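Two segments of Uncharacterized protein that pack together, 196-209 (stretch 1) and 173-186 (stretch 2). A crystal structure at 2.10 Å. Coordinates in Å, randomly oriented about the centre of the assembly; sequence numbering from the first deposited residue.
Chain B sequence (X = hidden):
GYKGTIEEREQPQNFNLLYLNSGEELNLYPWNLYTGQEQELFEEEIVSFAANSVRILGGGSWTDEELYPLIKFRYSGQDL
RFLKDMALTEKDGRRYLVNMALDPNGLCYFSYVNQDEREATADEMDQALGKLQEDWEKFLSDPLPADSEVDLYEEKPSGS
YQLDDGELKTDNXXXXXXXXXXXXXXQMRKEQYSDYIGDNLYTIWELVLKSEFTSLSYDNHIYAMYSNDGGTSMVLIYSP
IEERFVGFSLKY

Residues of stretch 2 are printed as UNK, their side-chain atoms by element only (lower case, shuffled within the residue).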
# COMPACT_ATOMS: atom_id res chain seq x y z
N TYR B 196 14.44 9.70 -21.35
CA TYR B 196 14.41 9.09 -20.00
C TYR B 196 13.61 7.79 -19.92
O TYR B 196 13.47 7.23 -18.82
CB TYR B 196 13.81 10.08 -18.98
CG TYR B 196 14.71 11.27 -18.77
CD1 TYR B 196 15.95 11.14 -18.14
CD2 TYR B 196 14.35 12.50 -19.27
CE1 TYR B 196 16.79 12.25 -17.99
CE2 TYR B 196 15.17 13.60 -19.13
CZ TYR B 196 16.39 13.47 -18.50
OH TYR B 196 17.14 14.59 -18.40
N ILE B 197 13.10 7.27 -21.04
CA ILE B 197 12.41 5.98 -21.02
C ILE B 197 13.13 4.82 -21.75
O ILE B 197 12.94 3.65 -21.41
CB ILE B 197 10.93 6.10 -21.51
CG1 ILE B 197 10.18 4.84 -21.04
CG2 ILE B 197 10.82 6.32 -23.03
CD1 ILE B 197 8.67 4.94 -21.05
N GLY B 198 13.96 5.15 -22.75
CA GLY B 198 14.59 4.13 -23.65
C GLY B 198 15.38 3.07 -22.94
O GLY B 198 15.28 1.87 -23.24
N ASP B 199 16.11 3.50 -21.91
CA ASP B 199 16.91 2.57 -21.10
C ASP B 199 16.06 1.61 -20.29
O ASP B 199 16.58 0.57 -19.84
CB ASP B 199 17.87 3.32 -20.16
CG ASP B 199 19.03 3.97 -20.88
OD1 ASP B 199 19.16 3.78 -22.07
OD2 ASP B 199 19.83 4.70 -20.25
N ASN B 200 14.78 1.94 -20.07
CA ASN B 200 13.88 1.08 -19.29
C ASN B 200 12.99 0.12 -20.09
O ASN B 200 12.32 -0.76 -19.50
CB ASN B 200 13.02 1.96 -18.36
CG ASN B 200 13.82 2.56 -17.23
OD1 ASN B 200 14.92 2.07 -16.90
ND2 ASN B 200 13.28 3.64 -16.61
N LEU B 201 12.99 0.26 -21.42
CA LEU B 201 12.04 -0.45 -22.28
C LEU B 201 12.24 -1.96 -22.23
O LEU B 201 11.27 -2.72 -22.10
CB LEU B 201 12.12 0.03 -23.75
CG LEU B 201 11.78 1.49 -24.02
CD1 LEU B 201 12.02 1.79 -25.51
CD2 LEU B 201 10.34 1.75 -23.63
N TYR B 202 13.48 -2.40 -22.35
CA TYR B 202 13.75 -3.83 -22.28
C TYR B 202 13.26 -4.39 -20.92
O TYR B 202 12.62 -5.43 -20.86
CB TYR B 202 15.24 -4.16 -22.51
CG TYR B 202 15.47 -5.63 -22.37
CD1 TYR B 202 15.25 -6.49 -23.43
CD2 TYR B 202 15.81 -6.18 -21.14
CE1 TYR B 202 15.36 -7.86 -23.28
CE2 TYR B 202 15.92 -7.55 -20.97
CZ TYR B 202 15.69 -8.38 -22.04
OH TYR B 202 15.82 -9.73 -21.91
N THR B 203 13.58 -3.72 -19.82
CA THR B 203 13.22 -4.25 -18.51
C THR B 203 11.70 -4.38 -18.37
O THR B 203 11.20 -5.37 -17.87
CB THR B 203 13.74 -3.34 -17.39
OG1 THR B 203 15.15 -3.31 -17.46
CG2 THR B 203 13.34 -3.84 -16.00
N ILE B 204 10.97 -3.40 -18.86
CA ILE B 204 9.53 -3.43 -18.76
C ILE B 204 8.97 -4.63 -19.55
O ILE B 204 8.14 -5.41 -19.05
CB ILE B 204 8.93 -2.08 -19.26
CG1 ILE B 204 9.32 -0.95 -18.30
CG2 ILE B 204 7.44 -2.16 -19.36
CD1 ILE B 204 9.11 0.43 -18.89
N TRP B 205 9.46 -4.78 -20.78
CA TRP B 205 9.04 -5.88 -21.61
C TRP B 205 9.37 -7.22 -20.99
O TRP B 205 8.52 -8.13 -20.94
CB TRP B 205 9.72 -5.69 -22.97
CG TRP B 205 9.46 -6.68 -23.99
CD1 TRP B 205 8.40 -6.72 -24.86
CD2 TRP B 205 10.28 -7.80 -24.30
NE1 TRP B 205 8.54 -7.79 -25.72
CE2 TRP B 205 9.68 -8.47 -25.39
CE3 TRP B 205 11.50 -8.28 -23.81
CZ2 TRP B 205 10.28 -9.58 -25.99
CZ3 TRP B 205 12.05 -9.43 -24.37
CH2 TRP B 205 11.44 -10.06 -25.44
N GLU B 206 10.61 -7.36 -20.52
CA GLU B 206 11.07 -8.61 -19.96
C GLU B 206 10.28 -9.01 -18.68
O GLU B 206 10.00 -10.18 -18.46
CB GLU B 206 12.56 -8.57 -19.63
CG GLU B 206 13.13 -9.90 -19.18
CD GLU B 206 14.54 -9.78 -18.66
OE1 GLU B 206 14.64 -9.14 -17.61
OE2 GLU B 206 15.54 -10.27 -19.30
N LEU B 207 9.96 -8.04 -17.84
CA LEU B 207 9.16 -8.37 -16.68
C LEU B 207 7.81 -8.93 -17.04
O LEU B 207 7.39 -9.98 -16.48
CB LEU B 207 8.92 -7.15 -15.83
CG LEU B 207 10.12 -6.81 -14.98
CD1 LEU B 207 9.92 -5.39 -14.46
CD2 LEU B 207 10.31 -7.83 -13.88
N VAL B 208 7.14 -8.32 -18.01
CA VAL B 208 5.83 -8.82 -18.39
C VAL B 208 5.97 -10.21 -19.04
O VAL B 208 5.11 -11.10 -18.89
CB VAL B 208 5.10 -7.84 -19.32
CG1 VAL B 208 3.77 -8.41 -19.79
CG2 VAL B 208 4.85 -6.56 -18.59
N LEU B 209 7.07 -10.43 -19.75
CA LEU B 209 7.24 -11.68 -20.46
C LEU B 209 7.58 -12.82 -19.53
O LEU B 209 7.13 -13.94 -19.74
CB LEU B 209 8.39 -11.53 -21.47
CG LEU B 209 8.74 -12.72 -22.32
CD1 LEU B 209 7.60 -13.09 -23.24
CD2 LEU B 209 10.00 -12.42 -23.13
N UNK B 173 -3.93 -4.61 -24.63
CA UNK B 173 -3.45 -3.55 -23.75
C UNK B 173 -1.90 -3.51 -23.65
O UNK B 173 -1.29 -2.42 -23.49
c UNK B 173 -4.06 -3.70 -22.35
N UNK B 174 -1.27 -4.69 -23.74
CA UNK B 174 0.18 -4.79 -23.59
C UNK B 174 0.82 -4.23 -24.84
O UNK B 174 1.67 -3.37 -24.73
c UNK B 174 -0.76 -7.50 -19.43
c UNK B 174 0.63 -6.22 -23.28
c UNK B 174 0.86 -6.39 -20.80
c UNK B 174 -1.03 -7.42 -21.82
c UNK B 174 -1.49 -7.82 -20.57
c UNK B 174 0.16 -6.71 -21.94
c UNK B 174 0.43 -6.80 -19.56
N UNK B 175 0.36 -4.66 -26.02
CA UNK B 175 0.88 -4.13 -27.27
C UNK B 175 0.73 -2.61 -27.34
O UNK B 175 1.66 -1.92 -27.77
c UNK B 175 1.60 -6.87 -28.19
o UNK B 175 1.16 -10.30 -29.46
c UNK B 175 0.20 -4.76 -28.48
c UNK B 175 -0.19 -8.33 -29.76
c UNK B 175 0.94 -8.95 -29.23
c UNK B 175 -0.41 -6.98 -29.49
c UNK B 175 0.45 -6.23 -28.70
c UNK B 175 1.83 -8.22 -28.44
N UNK B 176 -0.42 -2.08 -26.93
CA UNK B 176 -0.67 -0.65 -27.04
C UNK B 176 0.25 0.11 -26.13
O UNK B 176 0.83 1.17 -26.51
se UNK B 176 -4.90 -0.16 -27.27
c UNK B 176 -3.06 -0.77 -27.71
c UNK B 176 -2.09 -0.26 -26.66
c UNK B 176 -5.28 -0.69 -25.37
N UNK B 177 0.40 -0.39 -24.91
CA UNK B 177 1.25 0.30 -23.94
C UNK B 177 2.73 0.25 -24.38
O UNK B 177 3.41 1.26 -24.36
c UNK B 177 2.63 2.18 -20.14
c UNK B 177 3.96 0.18 -20.15
c UNK B 177 3.11 -0.37 -21.08
c UNK B 177 2.00 0.32 -21.53
c UNK B 177 1.10 -0.31 -22.57
c UNK B 177 1.77 1.60 -21.07
c UNK B 177 3.71 1.46 -19.68
N UNK B 178 3.22 -0.90 -24.80
CA UNK B 178 4.63 -0.97 -25.26
C UNK B 178 4.90 -0.10 -26.47
O UNK B 178 5.97 0.53 -26.58
c UNK B 178 4.62 -5.36 -23.20
c UNK B 178 5.05 -3.27 -24.31
c UNK B 178 4.61 -4.57 -24.35
c UNK B 178 5.44 -3.54 -21.96
c UNK B 178 5.04 -2.42 -25.54
c UNK B 178 5.46 -2.77 -23.11
c UNK B 178 5.04 -4.84 -22.02
N UNK B 179 3.94 -0.04 -27.38
CA UNK B 179 4.10 0.78 -28.60
C UNK B 179 4.16 2.24 -28.21
O UNK B 179 4.97 2.99 -28.74
c UNK B 179 0.87 0.83 -31.73
c UNK B 179 3.02 -0.66 -30.39
se UNK B 179 1.29 -1.06 -31.28
c UNK B 179 2.92 0.62 -29.55
N UNK B 180 3.31 2.67 -27.27
CA UNK B 180 3.40 4.06 -26.78
C UNK B 180 4.75 4.36 -26.13
O UNK B 180 5.38 5.41 -26.41
n UNK B 180 -1.51 4.86 -26.13
c UNK B 180 -1.98 6.00 -26.61
c UNK B 180 -0.19 4.68 -25.52
n UNK B 180 -3.20 6.02 -27.14
c UNK B 180 2.25 4.41 -25.84
c UNK B 180 0.92 4.52 -26.55
n UNK B 180 -1.27 7.12 -26.59
N UNK B 181 5.23 3.44 -25.29
CA UNK B 181 6.56 3.61 -24.67
C UNK B 181 7.69 3.77 -25.70
O UNK B 181 8.53 4.68 -25.58
s UNK B 181 5.84 2.45 -22.18
c UNK B 181 6.87 2.46 -23.70
N UNK B 182 7.69 2.90 -26.69
CA UNK B 182 8.65 2.93 -27.80
C UNK B 182 8.54 4.24 -28.59
O UNK B 182 9.55 4.85 -28.96
c UNK B 182 8.39 1.73 -28.73
n UNK B 182 11.68 2.31 -29.60
o UNK B 182 11.01 0.36 -28.68
c UNK B 182 9.39 1.60 -29.90
c UNK B 182 10.78 1.35 -29.39
N UNK B 183 7.31 4.69 -28.86
CA UNK B 183 7.11 5.94 -29.60
C UNK B 183 7.68 7.09 -28.81
O UNK B 183 8.27 7.99 -29.37
se UNK B 183 3.14 5.78 -31.16
c UNK B 183 5.66 6.31 -29.89
c UNK B 183 5.08 5.46 -31.00
c UNK B 183 3.26 7.76 -30.99
N UNK B 184 7.47 7.10 -27.49
CA UNK B 184 8.04 8.19 -26.67
C UNK B 184 9.56 8.24 -26.76
O UNK B 184 10.16 9.32 -26.95
c UNK B 184 8.21 9.04 -24.23
c UNK B 184 7.72 8.74 -22.84
c UNK B 184 7.90 10.48 -24.61
c UNK B 184 7.61 8.05 -25.22
N UNK B 185 10.20 7.08 -26.61
CA UNK B 185 11.64 7.01 -26.73
C UNK B 185 12.11 7.50 -28.12
O UNK B 185 13.04 8.32 -28.22
c UNK B 185 12.10 5.56 -26.51
o UNK B 185 13.50 5.43 -26.75
N UNK B 186 11.46 7.03 -29.18
CA UNK B 186 11.83 7.45 -30.55
C UNK B 186 11.65 8.95 -30.72
O UNK B 186 12.52 9.63 -31.23
o UNK B 186 10.36 4.56 -32.19
o UNK B 186 12.20 4.84 -31.09
c UNK B 186 11.19 5.29 -31.63
c UNK B 186 10.97 6.75 -31.59

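Position 173 carries a lone carbon, and nothing on stretch 1 lies within reach: Ala-173. At 174 one carbon leads into a six-carbon ring with no further atom, and a ring carbon sits 3.7 Å from CG1 of Val-208; this is Phe-174, and the atom is CD1. Position 175 has the same skeleton plus one oxygen on the ring, so it is Tyr-175; it is out of reach of stretch 1, and its OH is hydrogen-bonded elsewhere in the structure. Position 176 is an unbranched chain of two carbons, selenium and a carbon, the mark of selenomethionine, Met-176, far from the contact.

Position 177 again shows a carbon and a plain six-carbon ring, and one ring carbon lies 4.3 Å from CG2 of Ile-204, which meets the ring at its edge: Phe-177, through CE2. A third plain ring follows at 178, pushed deeper among stretch 1 side chains: one ring carbon lies 3.6 Å from CG2 of Ile-204 and another 3.8 Å from CG2 of Val-208; this is Phe-178, the atoms being CE1 and CZ respectively, and both aliphatic groups meet the ring at its edge. Trp-205 supplies a different approach, directing its own edge toward the face of Phe-178, with planes at 64°.

Position 179, two carbons, selenium and a carbon in line, is the selenomethionine Met-179, exposed and out of reach. Position 180 runs three carbons, a nitrogen, then a carbon bearing two more nitrogens: Arg-180, also clear of stretch 1. At 181 there is one carbon and one sulfur, which only cysteine has; its CB is 3.5 Å from CD2 of Leu-201, and the sulfur is 3.9 Å from CD1 of Ile-197. This is Cys-181, a small residue where the CA atoms of 181 and Leu-201 are 7.2 Å apart.

Position 182 has three carbons, the third carrying an oxygen and a nitrogen: Gln-182. Its CA-to-CB bond points away, yet its end comes nearer, OE1 reaching 3.6 Å from CD1 of Leu-201. Position 183, two carbons, selenium and a carbon, is the selenomethionine Met-183, with no contact. Position 184 has four carbons forked at the second, one tip 3.9 Å from CG2 of Ile-197: Leu-184, through CD2. Position 185 is one carbon and one oxygen, Ser-185; its OG lies 3.5 Å from CA of Gly-198. Position 186, two carbons with two oxygens on the second, is Asp-186, whose OD1 accepts a hydrogen bond from NE2 of Gln-182 at 3.0 Å.

The rule is a graded fit between nearly antiparallel helices, at 163°. No hydrogen bond crosses; apolar packing dominates the 528 Å² buried. At the Gly-198 end the backbones come closest, with CA atoms of Gly-198 and Ser-185 5.1 Å apart, and an ideal CB on Gly-198 would clash with OG of Ser-185, 3.0 Å away. Toward Val-208 the spacing opens to 8.7 Å between CA atoms of Val-208 and Phe-174, and aromatic rings occupy the wider gap.

Stretch 2 173-186: AFYMFFMRCQMLSD
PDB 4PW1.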